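Local coordinates for methyl-accepting/DNA response regulator (Bacillus cereus, PDB 3D6W), which is a putative response regulator that probably binds DNA through its LytTR domain, the part present in this chain, to control transcription, at residues I72-L85 against V95-F109. Numbering follows the deposited sequence.
Sequences IKAIYPDTHSTFLL and VSQSYASYFRKLLGF. With MG (magnesium ion), chain C; FMT (formic acid), chain E.
Phe83 offers a ring face to the edge of Phe109: the centroids lie 5.3 Å apart with the planes at 69°, a T-shaped pair whose shortest link is Phe83 CZ to Phe109 CE1 at 3.6 Å. CG of Phe83 stands anti to its carbonyl carbon (chi1 -54°), which carries the ring across to the helix, where Ala100 O meets its edge in plane. At the same rim, Phe83 CZ lies over one face of the Arg104 guanidinium, 3.8 Å from NH1, with the two planes 77° apart. Deeper in, Phe103 is sandwiched: Val95 CG2 sits over the centre of one face and Leu107 CD1 over the rim of the opposite one, while Ile72 and Ile75 bring their CD1 methyls to its edge. Leu85 CD2 touches both Val95 CG2, at 3.6 Å, and Phe103 CZ.

The backbone frame is the antiparallel sheet of strands 72-76, 83-87 and 92-95, against which the C-terminal helix 100-107 of the LytTR domain packs. Phe83 and Val95 form a hydrogen-bonded pair, with Val95 N to Phe83 O at 2.9 Å and the reverse bond longer; the pairing puts both side chains on the same face of the sheet, the one that meets Ala100 and Phe103. Beyond this pair, Ser81 O receives a CA-H...O contact from Gln97 CA at 3.4 Å. Inside the 77-82 turn, Thr79 OG1 donates to Thr82 OG1, which donates to Asp78 OD1 at 2.7 Å.

Gly108, with positive phi, closes the helix in a Schellman motif, and Arg104 NE binds Phe109 O at 3.0 Å in a nearly straight bond, tying the last modelled residue back to the helix. Trp13 of the second subunit packs on both Phe109 and Arg104. At the start of strand 72-76, Ile72 O coordinates a magnesium ion together with two waters.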
# COMPACT_ATOMS: atom_id res chain seq x y z
N ILE A 72 -5.66 16.02 6.69
CA ILE A 72 -6.71 16.78 7.38
C ILE A 72 -6.99 16.10 8.69
O ILE A 72 -7.25 14.88 8.73
CB ILE A 72 -8.04 16.91 6.57
CG1 ILE A 72 -7.84 17.75 5.31
CG2 ILE A 72 -9.17 17.55 7.44
CD1 ILE A 72 -9.00 17.78 4.38
N LYS A 73 -6.96 16.88 9.77
CA LYS A 73 -7.40 16.39 11.06
C LYS A 73 -8.93 16.58 11.26
O LYS A 73 -9.63 15.62 11.62
CB LYS A 73 -6.59 17.05 12.17
CG LYS A 73 -7.01 16.64 13.55
CD LYS A 73 -5.96 17.04 14.56
CE LYS A 73 -6.56 17.81 15.71
NZ LYS A 73 -6.99 16.85 16.78
N ALA A 74 -9.43 17.79 11.00
CA ALA A 74 -10.85 18.10 11.21
C ALA A 74 -11.27 19.20 10.24
O ALA A 74 -10.44 20.03 9.84
CB ALA A 74 -11.15 18.56 12.66
N ILE A 75 -12.55 19.16 9.86
CA ILE A 75 -13.20 20.13 9.00
C ILE A 75 -14.23 20.88 9.86
O ILE A 75 -15.12 20.26 10.46
CB ILE A 75 -13.94 19.47 7.79
CG1 ILE A 75 -13.02 18.54 6.99
CG2 ILE A 75 -14.64 20.56 6.93
CD1 ILE A 75 -13.75 17.56 6.00
N TYR A 76 -14.11 22.20 9.88
CA TYR A 76 -14.98 23.10 10.65
C TYR A 76 -15.77 23.99 9.76
O TYR A 76 -15.23 24.50 8.80
CB TYR A 76 -14.13 24.00 11.56
CG TYR A 76 -13.45 23.21 12.64
CD1 TYR A 76 -14.20 22.68 13.69
CD2 TYR A 76 -12.08 22.96 12.62
CE1 TYR A 76 -13.64 21.92 14.67
CE2 TYR A 76 -11.48 22.21 13.64
CZ TYR A 76 -12.28 21.69 14.66
OH TYR A 76 -11.75 20.91 15.69
N PRO A 77 -17.05 24.17 10.07
CA PRO A 77 -17.78 25.21 9.33
C PRO A 77 -17.51 26.53 9.99
O PRO A 77 -18.19 26.87 10.92
CB PRO A 77 -19.25 24.77 9.45
CG PRO A 77 -19.31 23.93 10.71
CD PRO A 77 -17.90 23.46 11.04
N ASP A 78 -16.49 27.25 9.55
CA ASP A 78 -15.98 28.41 10.32
C ASP A 78 -16.93 29.61 10.19
O ASP A 78 -17.01 30.44 11.07
CB ASP A 78 -14.52 28.77 9.96
CG ASP A 78 -14.34 29.13 8.49
OD1 ASP A 78 -14.95 28.48 7.62
OD2 ASP A 78 -13.54 30.04 8.19
N THR A 79 -17.63 29.65 9.06
CA THR A 79 -18.67 30.61 8.79
C THR A 79 -19.78 29.85 8.05
O THR A 79 -19.71 28.64 7.84
CB THR A 79 -18.14 31.78 7.94
OG1 THR A 79 -18.06 31.40 6.56
CG2 THR A 79 -16.76 32.23 8.45
N HIS A 80 -20.83 30.56 7.64
CA HIS A 80 -21.97 29.89 7.04
C HIS A 80 -21.68 29.48 5.59
O HIS A 80 -22.34 28.57 5.06
CB HIS A 80 -23.19 30.80 7.11
CG HIS A 80 -23.03 32.09 6.36
ND1 HIS A 80 -23.57 32.29 5.10
CD2 HIS A 80 -22.39 33.24 6.69
CE1 HIS A 80 -23.27 33.52 4.69
NE2 HIS A 80 -22.55 34.11 5.64
N SER A 81 -20.69 30.12 4.95
CA SER A 81 -20.36 29.85 3.52
C SER A 81 -19.02 29.11 3.24
O SER A 81 -18.79 28.66 2.14
CB SER A 81 -20.37 31.17 2.76
OG SER A 81 -19.53 32.10 3.43
N THR A 82 -18.15 28.99 4.24
CA THR A 82 -16.80 28.44 4.08
C THR A 82 -16.54 27.31 5.09
O THR A 82 -17.31 27.13 6.06
CB THR A 82 -15.72 29.52 4.36
OG1 THR A 82 -15.92 30.00 5.67
CG2 THR A 82 -15.79 30.68 3.40
N PHE A 83 -15.43 26.58 4.87
CA PHE A 83 -14.84 25.68 5.89
C PHE A 83 -13.43 26.10 6.21
O PHE A 83 -12.78 26.82 5.48
CB PHE A 83 -14.84 24.20 5.45
CG PHE A 83 -16.19 23.68 5.03
CD1 PHE A 83 -17.14 23.31 5.98
CD2 PHE A 83 -16.52 23.54 3.67
CE1 PHE A 83 -18.38 22.83 5.61
CE2 PHE A 83 -17.76 23.04 3.30
CZ PHE A 83 -18.69 22.70 4.27
N LEU A 84 -12.96 25.62 7.34
CA LEU A 84 -11.60 25.81 7.71
C LEU A 84 -11.11 24.43 8.07
O LEU A 84 -11.80 23.69 8.79
CB LEU A 84 -11.53 26.75 8.92
CG LEU A 84 -10.27 27.44 9.28
CD1 LEU A 84 -9.52 27.91 8.01
CD2 LEU A 84 -10.65 28.60 10.26
N LEU A 85 -9.94 24.07 7.52
CA LEU A 85 -9.37 22.74 7.71
C LEU A 85 -8.28 22.83 8.75
O LEU A 85 -7.34 23.57 8.63
CB LEU A 85 -8.80 22.18 6.39
CG LEU A 85 -9.71 22.30 5.16
CD1 LEU A 85 -9.07 21.68 3.91
CD2 LEU A 85 -11.09 21.73 5.47
N VAL A 95 -11.26 26.54 2.99
CA VAL A 95 -12.10 26.18 1.86
C VAL A 95 -12.98 27.41 1.58
O VAL A 95 -13.80 27.80 2.41
CB VAL A 95 -12.98 24.90 2.12
CG1 VAL A 95 -13.62 24.44 0.84
CG2 VAL A 95 -12.15 23.77 2.76
N SER A 96 -12.79 28.02 0.42
CA SER A 96 -13.49 29.22 0.10
C SER A 96 -14.95 28.93 -0.24
O SER A 96 -15.33 27.79 -0.57
CB SER A 96 -12.80 29.94 -1.04
OG SER A 96 -12.81 29.24 -2.26
N GLN A 97 -15.76 29.96 -0.12
CA GLN A 97 -17.16 29.94 -0.51
C GLN A 97 -17.40 29.38 -1.89
O GLN A 97 -18.43 28.76 -2.12
CB GLN A 97 -17.74 31.35 -0.47
CG GLN A 97 -19.14 31.52 -1.07
CD GLN A 97 -19.72 32.86 -0.66
OE1 GLN A 97 -20.84 32.95 -0.12
NE2 GLN A 97 -18.95 33.93 -0.89
N SER A 98 -16.48 29.61 -2.81
CA SER A 98 -16.69 29.26 -4.18
C SER A 98 -16.36 27.77 -4.45
O SER A 98 -16.90 27.17 -5.40
CB SER A 98 -15.97 30.25 -5.08
OG SER A 98 -14.87 29.68 -5.74
N TYR A 99 -15.53 27.19 -3.60
CA TYR A 99 -15.21 25.76 -3.63
C TYR A 99 -15.96 24.91 -2.59
O TYR A 99 -15.88 23.68 -2.61
CB TYR A 99 -13.71 25.58 -3.40
CG TYR A 99 -12.90 25.87 -4.63
CD1 TYR A 99 -12.56 27.17 -4.97
CD2 TYR A 99 -12.51 24.85 -5.48
CE1 TYR A 99 -11.82 27.42 -6.08
CE2 TYR A 99 -11.76 25.10 -6.54
CZ TYR A 99 -11.41 26.37 -6.85
OH TYR A 99 -10.69 26.59 -7.98
N ALA A 100 -16.68 25.55 -1.69
CA ALA A 100 -17.23 24.84 -0.55
C ALA A 100 -18.19 23.70 -0.95
O ALA A 100 -18.16 22.64 -0.32
CB ALA A 100 -17.87 25.84 0.45
N SER A 101 -19.02 23.88 -2.00
CA SER A 101 -19.94 22.78 -2.43
C SER A 101 -19.25 21.61 -3.06
O SER A 101 -19.59 20.47 -2.77
CB SER A 101 -21.02 23.26 -3.39
OG SER A 101 -21.79 24.27 -2.74
N TYR A 102 -18.30 21.91 -3.94
CA TYR A 102 -17.47 20.91 -4.59
C TYR A 102 -16.72 20.17 -3.51
O TYR A 102 -16.74 18.95 -3.47
CB TYR A 102 -16.53 21.61 -5.61
CG TYR A 102 -15.43 20.79 -6.22
CD1 TYR A 102 -15.65 19.93 -7.28
CD2 TYR A 102 -14.11 20.92 -5.74
CE1 TYR A 102 -14.59 19.19 -7.82
CE2 TYR A 102 -13.06 20.21 -6.27
CZ TYR A 102 -13.28 19.36 -7.31
OH TYR A 102 -12.18 18.66 -7.79
N PHE A 103 -16.12 20.90 -2.57
CA PHE A 103 -15.38 20.24 -1.51
C PHE A 103 -16.26 19.24 -0.74
O PHE A 103 -15.91 18.10 -0.61
CB PHE A 103 -14.75 21.28 -0.56
CG PHE A 103 -13.90 20.69 0.52
CD1 PHE A 103 -12.57 20.33 0.27
CD2 PHE A 103 -14.41 20.46 1.78
CE1 PHE A 103 -11.77 19.81 1.25
CE2 PHE A 103 -13.64 19.93 2.78
CZ PHE A 103 -12.31 19.62 2.53
N ARG A 104 -17.40 19.67 -0.22
CA ARG A 104 -18.21 18.77 0.60
C ARG A 104 -18.86 17.63 -0.18
O ARG A 104 -19.04 16.54 0.34
CB ARG A 104 -19.26 19.56 1.39
CG ARG A 104 -20.50 19.92 0.64
CD ARG A 104 -21.45 20.76 1.45
NE ARG A 104 -21.77 20.11 2.71
CZ ARG A 104 -22.21 20.72 3.82
NH1 ARG A 104 -22.39 22.02 3.87
NH2 ARG A 104 -22.43 20.01 4.90
N LYS A 105 -19.18 17.89 -1.45
CA LYS A 105 -19.73 16.86 -2.34
C LYS A 105 -18.72 15.70 -2.56
O LYS A 105 -19.06 14.54 -2.43
CB LYS A 105 -20.16 17.46 -3.69
CG LYS A 105 -21.66 17.78 -3.80
CD LYS A 105 -21.97 18.75 -5.00
CE LYS A 105 -23.48 18.82 -5.48
NZ LYS A 105 -23.89 17.83 -6.60
N LEU A 106 -17.49 16.06 -2.90
CA LEU A 106 -16.42 15.11 -3.12
C LEU A 106 -16.06 14.33 -1.87
O LEU A 106 -15.64 13.19 -1.97
CB LEU A 106 -15.16 15.80 -3.69
CG LEU A 106 -15.12 15.64 -5.21
CD1 LEU A 106 -16.48 16.01 -5.89
CD2 LEU A 106 -14.01 16.43 -5.86
N LEU A 107 -16.20 14.96 -0.72
CA LEU A 107 -15.85 14.33 0.55
C LEU A 107 -17.07 13.64 1.20
O LEU A 107 -16.93 12.92 2.18
CB LEU A 107 -15.19 15.35 1.50
CG LEU A 107 -13.66 15.41 1.40
CD1 LEU A 107 -13.16 16.29 0.26
CD2 LEU A 107 -13.08 15.92 2.68
N GLY A 108 -18.25 13.89 0.67
CA GLY A 108 -19.44 13.17 1.06
C GLY A 108 -20.11 13.58 2.36
O GLY A 108 -20.65 12.68 3.02
N PHE A 109 -20.14 14.88 2.71
CA PHE A 109 -20.79 15.37 3.96
C PHE A 109 -21.75 16.56 3.82
O PHE A 109 -21.86 17.10 2.73
CB PHE A 109 -19.74 15.65 5.01
CG PHE A 109 -18.87 16.84 4.72
CD1 PHE A 109 -19.20 18.08 5.20
CD2 PHE A 109 -17.70 16.69 4.03
CE1 PHE A 109 -18.39 19.14 4.97
CE2 PHE A 109 -16.89 17.77 3.78
CZ PHE A 109 -17.23 18.99 4.26
MG MG C . -6.17 12.60 9.21
C FMT E . -11.71 31.46 -4.47
O1 FMT E . -12.71 32.05 -3.97
O2 FMT E . -11.43 30.30 -4.09
O HOH W 1 -8.54 13.10 9.97
O HOH W 2 -7.13 10.35 9.91